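Long-range contact in glucosidase (Croceicoccus marinus, PDB 5Z3K), which probably hydrolyses O-glycosidic bonds as a family 39 beta-glucosidase of a deep-sea bacterium: residues Q327-L336 against Y443-G451. Numbering follows the deposited sequence.
Sequences QNARTGAFQL and YRADRDHKG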
loop_
_atom_site.group_PDB
_atom_site.type_symbol
_atom_site.label_atom_id
_atom_site.label_comp_id
_atom_site.label_asym_id
_atom_site.label_seq_id
_atom_site.Cartn_x
_atom_site.Cartn_y
_atom_site.Cartn_z
ATOM N N GLN A 327 18.077 6.710 -4.654
ATOM C CA GLN A 327 17.542 5.363 -4.523
ATOM C C GLN A 327 18.456 4.480 -3.683
ATOM O O GLN A 327 19.609 4.818 -3.382
ATOM C CB GLN A 327 17.314 4.747 -5.908
ATOM C CG GLN A 327 16.112 5.355 -6.592
ATOM C CD GLN A 327 15.976 4.934 -8.021
ATOM O OE1 GLN A 327 16.171 3.764 -8.364
ATOM N NE2 GLN A 327 15.649 5.887 -8.880
ATOM N N ASN A 328 17.909 3.335 -3.293
ATOM C CA ASN A 328 18.578 2.454 -2.348
ATOM C C ASN A 328 17.972 1.063 -2.500
ATOM O O ASN A 328 17.254 0.785 -3.465
ATOM C CB ASN A 328 18.444 3.008 -0.926
ATOM C CG ASN A 328 17.007 3.316 -0.567
ATOM O OD1 ASN A 328 16.094 2.617 -1.012
ATOM N ND2 ASN A 328 16.787 4.382 0.211
ATOM N N ALA A 329 18.246 0.186 -1.533
ATOM C CA ALA A 329 17.707 -1.166 -1.616
ATOM C C ALA A 329 16.189 -1.175 -1.436
ATOM O O ALA A 329 15.492 -1.969 -2.081
ATOM C CB ALA A 329 18.375 -2.075 -0.579
ATOM N N ARG A 330 15.656 -0.320 -0.560
ATOM C CA ARG A 330 14.200 -0.273 -0.381
ATOM C C ARG A 330 13.502 0.159 -1.668
ATOM O O ARG A 330 12.495 -0.436 -2.074
ATOM C CB ARG A 330 13.818 0.675 0.763
ATOM C CG ARG A 330 13.908 0.091 2.175
ATOM C CD ARG A 330 13.925 1.221 3.211
ATOM N NE ARG A 330 15.175 1.978 3.157
ATOM C CZ ARG A 330 15.336 3.211 3.623
ATOM N NH1 ARG A 330 14.316 3.849 4.194
ATOM N NH2 ARG A 330 16.527 3.800 3.525
ATOM N N THR A 331 13.997 1.223 -2.310
ATOM C CA THR A 331 13.364 1.647 -3.553
ATOM C C THR A 331 13.578 0.609 -4.642
ATOM O O THR A 331 12.731 0.457 -5.528
ATOM C CB THR A 331 13.881 3.023 -4.001
ATOM O OG1 THR A 331 15.285 2.966 -4.269
ATOM C CG2 THR A 331 13.634 4.072 -2.916
ATOM N N GLY A 332 14.694 -0.121 -4.590
ATOM C CA GLY A 332 14.903 -1.177 -5.557
ATOM C C GLY A 332 13.892 -2.292 -5.374
ATOM O O GLY A 332 13.239 -2.718 -6.328
ATOM N N ALA A 333 13.735 -2.763 -4.132
ATOM C CA ALA A 333 12.749 -3.807 -3.860
ATOM C C ALA A 333 11.342 -3.339 -4.213
ATOM O O ALA A 333 10.529 -4.114 -4.732
ATOM C CB ALA A 333 12.821 -4.237 -2.393
ATOM N N PHE A 334 11.039 -2.067 -3.948
ATOM C CA PHE A 334 9.719 -1.534 -4.271
ATOM C C PHE A 334 9.414 -1.669 -5.759
ATOM O O PHE A 334 8.308 -2.079 -6.136
ATOM C CB PHE A 334 9.633 -0.076 -3.824
ATOM C CG PHE A 334 8.285 0.563 -4.064
ATOM C CD1 PHE A 334 7.229 0.351 -3.185
ATOM C CD2 PHE A 334 8.082 1.389 -5.161
ATOM C CE1 PHE A 334 5.991 0.954 -3.395
ATOM C CE2 PHE A 334 6.844 1.998 -5.383
ATOM C CZ PHE A 334 5.798 1.773 -4.502
ATOM N N GLN A 335 10.391 -1.359 -6.624
ATOM C CA GLN A 335 10.179 -1.494 -8.059
ATOM C C GLN A 335 10.072 -2.957 -8.478
ATOM O O GLN A 335 9.203 -3.309 -9.280
ATOM C CB GLN A 335 11.309 -0.804 -8.826
ATOM C CG GLN A 335 11.326 0.721 -8.666
ATOM C CD GLN A 335 12.584 1.338 -9.251
ATOM O OE1 GLN A 335 12.664 1.588 -10.453
ATOM N NE2 GLN A 335 13.573 1.572 -8.406
ATOM N N LEU A 336 10.958 -3.823 -7.973
ATOM C CA LEU A 336 10.915 -5.221 -8.402
ATOM C C LEU A 336 9.620 -5.894 -7.957
ATOM O O LEU A 336 9.068 -6.732 -8.684
ATOM C CB LEU A 336 12.114 -5.985 -7.855
ATOM C CG LEU A 336 13.507 -5.423 -8.142
ATOM C CD1 LEU A 336 14.528 -6.437 -7.676
ATOM C CD2 LEU A 336 13.692 -5.086 -9.610
ATOM N N TYR A 443 18.002 -8.753 -11.626
ATOM C CA TYR A 443 18.079 -7.500 -10.880
ATOM C C TYR A 443 18.164 -7.794 -9.385
ATOM O O TYR A 443 17.541 -8.738 -8.891
ATOM C CB TYR A 443 16.854 -6.593 -11.132
ATOM C CG TYR A 443 16.520 -6.373 -12.584
ATOM C CD1 TYR A 443 15.789 -7.312 -13.297
ATOM C CD2 TYR A 443 16.912 -5.211 -13.240
ATOM C CE1 TYR A 443 15.475 -7.115 -14.630
ATOM C CE2 TYR A 443 16.604 -5.007 -14.570
ATOM C CZ TYR A 443 15.885 -5.960 -15.257
ATOM O OH TYR A 443 15.574 -5.768 -16.573
ATOM N N ARG A 444 18.907 -6.954 -8.658
ATOM C CA ARG A 444 19.234 -7.229 -7.262
ATOM C C ARG A 444 19.069 -5.988 -6.397
ATOM O O ARG A 444 19.545 -4.912 -6.758
ATOM C CB ARG A 444 20.684 -7.727 -7.146
ATOM C CG ARG A 444 21.218 -7.818 -5.740
ATOM C CD ARG A 444 20.544 -8.957 -4.972
ATOM N NE ARG A 444 20.826 -10.262 -5.570
ATOM C CZ ARG A 444 21.824 -11.058 -5.194
ATOM N NH1 ARG A 444 22.650 -10.684 -4.226
ATOM N NH2 ARG A 444 21.992 -12.239 -5.783
ATOM N N ALA A 445 18.428 -6.144 -5.238
ATOM C CA ALA A 445 18.389 -5.091 -4.225
ATOM C C ALA A 445 18.899 -5.689 -2.923
ATOM O O ALA A 445 18.285 -6.608 -2.376
ATOM C CB ALA A 445 16.983 -4.513 -4.058
ATOM N N ASP A 446 20.043 -5.208 -2.451
ATOM C CA ASP A 446 20.622 -5.737 -1.222
ATOM C C ASP A 446 21.588 -4.684 -0.676
ATOM O O ASP A 446 21.521 -3.512 -1.062
ATOM C CB ASP A 446 21.261 -7.119 -1.471
ATOM C CG ASP A 446 22.463 -7.073 -2.402
ATOM O OD1 ASP A 446 22.947 -5.974 -2.747
ATOM O OD2 ASP A 446 22.951 -8.165 -2.775
ATOM N N ARG A 447 22.477 -5.096 0.232
ATOM C CA ARG A 447 23.363 -4.134 0.877
ATOM C C ARG A 447 24.310 -3.467 -0.110
ATOM O O ARG A 447 24.880 -2.412 0.206
ATOM C CB ARG A 447 24.159 -4.814 1.991
ATOM C CG ARG A 447 25.085 -5.917 1.515
ATOM C CD ARG A 447 26.165 -6.226 2.557
ATOM N NE ARG A 447 25.641 -6.344 3.922
ATOM C CZ ARG A 447 25.836 -5.445 4.885
ATOM N NH1 ARG A 447 26.533 -4.339 4.640
ATOM N NH2 ARG A 447 25.329 -5.646 6.093
ATOM N N ASP A 448 24.464 -4.029 -1.304
ATOM C CA ASP A 448 25.358 -3.480 -2.313
ATOM C C ASP A 448 24.650 -3.002 -3.574
ATOM O O ASP A 448 25.322 -2.513 -4.489
ATOM C CB ASP A 448 26.415 -4.528 -2.705
ATOM C CG ASP A 448 27.268 -4.958 -1.528
ATOM O OD1 ASP A 448 27.668 -4.079 -0.739
ATOM O OD2 ASP A 448 27.519 -6.175 -1.380
ATOM N N HIS A 449 23.330 -3.143 -3.670
ATOM C CA HIS A 449 22.646 -2.861 -4.924
ATOM C C HIS A 449 21.271 -2.281 -4.656
ATOM O O HIS A 449 20.620 -2.615 -3.658
ATOM C CB HIS A 449 22.496 -4.119 -5.782
ATOM C CG HIS A 449 23.788 -4.809 -6.054
ATOM N ND1 HIS A 449 24.579 -4.499 -7.138
ATOM C CD2 HIS A 449 24.443 -5.774 -5.370
ATOM C CE1 HIS A 449 25.657 -5.264 -7.122
ATOM N NE2 HIS A 449 25.600 -6.042 -6.057
ATOM N N LYS A 450 20.825 -1.441 -5.594
ATOM C CA LYS A 450 19.584 -0.678 -5.499
ATOM C C LYS A 450 18.554 -1.110 -6.535
ATOM O O LYS A 450 17.782 -0.283 -7.026
ATOM C CB LYS A 450 19.853 0.815 -5.663
ATOM C CG LYS A 450 21.120 1.324 -5.009
ATOM C CD LYS A 450 21.382 2.808 -5.377
ATOM C CE LYS A 450 21.198 3.041 -6.865
ATOM N NZ LYS A 450 22.021 4.199 -7.333
ATOM N N GLY A 451 18.534 -2.387 -6.902
ATOM C CA GLY A 451 17.565 -2.842 -7.878
ATOM C C GLY A 451 18.028 -2.840 -9.320
ATOM O O GLY A 451 17.230 -3.195 -10.200
HETATM O O HOH W 1 15.829 1.959 -6.785
#
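Gly332 and Gly451 meet backbone to backbone, their CA atoms 3.9 Å apart, and this glycine pair lets helix 329-336 settle against the corner at Lys450 and Gly451 that follows the turn after strand 443-446. A CB on either residue would run into the other segment. Beside the pair, the methyl of Ala445 lies against the first helical turn, with CB 3.6 Å from Ala329 O and its neighbours the Ala329 and Ala333 methyls. Farther along, Leu336 reaches the strand through both branches: CD2 packs on Tyr443 CB at 3.8 Å, and CD1 approaches the Tyr443 backbone carbonyl. Leu336 CG stands opposite its own carbonyl carbon (chi1 -54°), which turns CG and its two methyls to the strand, where Leu477 also touches it. Trimming Leu336 to alanine would probably open a gap beside Tyr443 CB and Leu477 and leave this part of the helix less firmly seated on the strand.

At the other end, the aliphatic part of Lys450 lies along the chain entering the helix, CB 3.4 Å from Asn328 O and CD 3.3 Å from Gln327 O. A water bridges the segments here, donating to Lys450 O at 3.0 Å and accepting from Thr331 OG1. Behind it, Asn328 and Thr331 form a capping box: Thr331 N points almost straight at Asn328 OD1 (2.8 Å), and Asn328 N donates to Thr331 OG1. Asn328 ND2 is held by Ile320 O and Glu322, while the turn is braced by Glu452, which accepts from both Lys450 N and His449 ND1.

The helix, also packed on helix 277-291 of the TIM barrel, thus joins barrel to beta-sheet domain. Direct contact is by alanine methyls, the Leu336 branches, the methylenes of Lys450 and close backbone, with the water supplying a polar link, which suggests that the fit rests chiefly on shape.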